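Local coordinates for protein putative enzyme related to aldose 1-epimerase (Salmonella typhimurium, PDB 2HTA) that probably interconverts the alpha and beta anomers of glucose 6-phosphate as a hexose-6-phosphate mutarotase of the aldose 1-epimerase family, at residues T84-L88 and A113-P117. Residues are numbered along the deposited sequence; the frame is centred on the assembly and turned at random.
Sequences TGVAL and ARNLP
Asn115 and Arg114 join Gly85 and Ala87 in a loop-to-loop contact, partly bridged by water, at the surface of this galactose-mutarotase-like beta fold; the two loops flank the short strand 94-95 in sequence. The single direct hydrogen bond runs from Asn115 ND2 to Gly85 O, 2.9 Å long with an N-H...O angle of 157°. Its donor stands above the carbonyl plane of Gly85, while the oxygen lies only slightly tilted from the amide plane of Asn115. With CG beside the backbone N (chi1 -55°), the Asn115 amide reaches over to that carbonyl. A nearly straight CA-H...O contact, Gly85 CA to Asn115 O at 3.4 Å, adds a weaker second link between the same residues. Farther along, the methyl of Ala87 rests over one face of the Arg114 guanidinium, off-centre and nearest the NH1 corner, with CB 3.6 Å from NH1. Two waters complete the seam: one accepts from Leu88 N and donates to Arg114 O, the other accepts from Arg114 NH1 and donates to Leu88 O. The guanidinium is thus held at NH1 by water and at NH2 by Ser109 O. Arg114 probably binds substrate, and its side chain is about 6 Å from those of Arg89 and the inferred catalytic His179. Beyond the seam, Leu116 packs on helix 140-145, and both it and Ala113 touch Leu136 of strand 130-137.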
ATOM      1  N   THR A  84       1.846 -10.750  15.184  1.00 24.53           N
ATOM      2  CA  THR A  84       0.446 -10.475  15.430  1.00 26.06           C
ATOM      3  C   THR A  84       0.164  -9.060  15.909  1.00 26.45           C
ATOM      4  O   THR A  84       0.694  -8.599  16.945  1.00 25.03           O
ATOM      5  CB  THR A  84      -0.168 -11.573  16.332  1.00 26.01           C
ATOM      6  OG1 THR A  84       0.091 -12.824  15.705  1.00 27.99           O
ATOM      7  CG2 THR A  84      -1.666 -11.412  16.445  1.00 27.11           C
ATOM      8  N   GLY A  85      -0.632  -8.336  15.096  1.00 25.78           N
ATOM      9  CA  GLY A  85      -1.047  -6.979  15.473  1.00 24.29           C
ATOM     10  C   GLY A  85      -0.085  -5.866  15.139  1.00 23.74           C
ATOM     11  O   GLY A  85      -0.411  -4.694  15.312  1.00 25.13           O
ATOM     12  N   VAL A  86       1.099  -6.194  14.629  1.00 23.20           N
ATOM     13  CA  VAL A  86       2.122  -5.210  14.358  1.00 22.29           C
ATOM     14  C   VAL A  86       2.072  -4.816  12.864  1.00 22.97           C
ATOM     15  O   VAL A  86       2.100  -5.702  12.013  1.00 22.37           O
ATOM     16  CB  VAL A  86       3.513  -5.813  14.742  1.00 23.27           C
ATOM     17  CG1 VAL A  86       4.650  -4.879  14.322  1.00 26.35           C
ATOM     18  CG2 VAL A  86       3.548  -6.013  16.308  1.00 23.34           C
ATOM     19  N   ALA A  87       2.038  -3.530  12.574  1.00 23.25           N
ATOM     20  CA  ALA A  87       1.952  -3.078  11.174  1.00 23.40           C
ATOM     21  C   ALA A  87       3.149  -3.500  10.390  1.00 23.24           C
ATOM     22  O   ALA A  87       4.298  -3.369  10.832  1.00 24.49           O
ATOM     23  CB  ALA A  87       1.754  -1.557  11.102  1.00 23.13           C
ATOM     24  N   LEU A  88       2.900  -4.025   9.198  1.00 23.34           N
ATOM     25  CA  LEU A  88       3.968  -4.458   8.298  1.00 22.03           C
ATOM     26  C   LEU A  88       4.568  -3.273   7.548  1.00 21.62           C
ATOM     27  O   LEU A  88       3.808  -2.380   7.091  1.00 21.65           O
ATOM     28  CB  LEU A  88       3.402  -5.473   7.325  1.00 21.71           C
ATOM     29  CG  LEU A  88       3.090  -6.853   7.907  1.00 23.53           C
ATOM     30  CD1 LEU A  88       1.820  -7.408   7.263  1.00 24.40           C
ATOM     31  CD2 LEU A  88       4.300  -7.834   7.782  1.00 24.19           C
ATOM     32  N   ALA A 113      -7.199  -1.169  10.554  1.00 17.65           N
ATOM     33  CA  ALA A 113      -7.435  -2.315   9.624  1.00 18.57           C
ATOM     34  C   ALA A 113      -6.161  -3.075   9.242  1.00 18.26           C
ATOM     35  O   ALA A 113      -6.198  -4.285   9.034  1.00 19.79           O
ATOM     36  CB  ALA A 113      -8.159  -1.801   8.395  1.00 17.97           C
ATOM     37  N   ARG A 114      -5.018  -2.386   9.227  1.00 17.87           N
ATOM     38  CA  ARG A 114      -3.730  -3.003   8.816  1.00 17.59           C
ATOM     39  C   ARG A 114      -3.180  -3.914   9.897  1.00 19.60           C
ATOM     40  O   ARG A 114      -2.174  -4.632   9.704  1.00 18.85           O
ATOM     41  CB  ARG A 114      -2.733  -1.921   8.420  1.00 18.75           C
ATOM     42  CG  ARG A 114      -2.350  -0.932   9.569  1.00 19.98           C
ATOM     43  CD  ARG A 114      -1.441   0.094   8.982  1.00 23.89           C
ATOM     44  NE  ARG A 114      -0.942   1.039   9.968  1.00 19.38           N
ATOM     45  CZ  ARG A 114       0.247   1.606   9.926  1.00 23.45           C
ATOM     46  NH1 ARG A 114       1.115   1.297   8.959  1.00 21.50           N
ATOM     47  NH2 ARG A 114       0.599   2.481  10.894  1.00 18.46           N
ATOM     48  N   ASN A 115      -3.797  -3.839  11.086  1.00 19.29           N
ATOM     49  CA  ASN A 115      -3.328  -4.615  12.251  1.00 19.30           C
ATOM     50  C   ASN A 115      -4.135  -5.877  12.524  1.00 19.65           C
ATOM     51  O   ASN A 115      -3.697  -6.744  13.323  1.00 21.66           O
ATOM     52  CB  ASN A 115      -3.384  -3.748  13.534  1.00 18.69           C
ATOM     53  CG  ASN A 115      -2.622  -2.438  13.405  1.00 20.53           C
ATOM     54  OD1 ASN A 115      -3.182  -1.398  12.997  1.00 20.57           O
ATOM     55  ND2 ASN A 115      -1.334  -2.478  13.696  1.00 20.04           N
ATOM     56  N   LEU A 116      -5.252  -6.052  11.850  1.00 18.83           N
ATOM     57  CA  LEU A 116      -6.187  -7.152  12.158  1.00 19.39           C
ATOM     58  C   LEU A 116      -6.215  -8.210  11.051  1.00 20.20           C
ATOM     59  O   LEU A 116      -5.943  -7.882   9.896  1.00 18.95           O
ATOM     60  CB  LEU A 116      -7.602  -6.580  12.332  1.00 18.49           C
ATOM     61  CG  LEU A 116      -7.755  -5.548  13.450  1.00 20.59           C
ATOM     62  CD1 LEU A 116      -9.176  -4.943  13.324  1.00 17.91           C
ATOM     63  CD2 LEU A 116      -7.559  -6.262  14.819  1.00 23.80           C
ATOM     64  N   PRO A 117      -6.552  -9.475  11.410  1.00 21.35           N
ATOM     65  CA  PRO A 117      -6.633 -10.519  10.427  1.00 21.11           C
ATOM     66  C   PRO A 117      -7.879 -10.378   9.590  1.00 21.69           C
ATOM     67  O   PRO A 117      -8.988 -10.270  10.140  1.00 22.11           O
ATOM     68  CB  PRO A 117      -6.683 -11.802  11.279  1.00 21.89           C
ATOM     69  CG  PRO A 117      -7.221 -11.345  12.676  1.00 21.79           C
ATOM     70  CD  PRO A 117      -6.796  -9.956  12.794  1.00 21.54           C
TER
HETATM   71  O   HOH W   1       0.017  -4.190   8.170  1.00 23.92           O
HETATM   72  O   HOH W   2       1.169  -1.551   7.823  1.00 26.50           O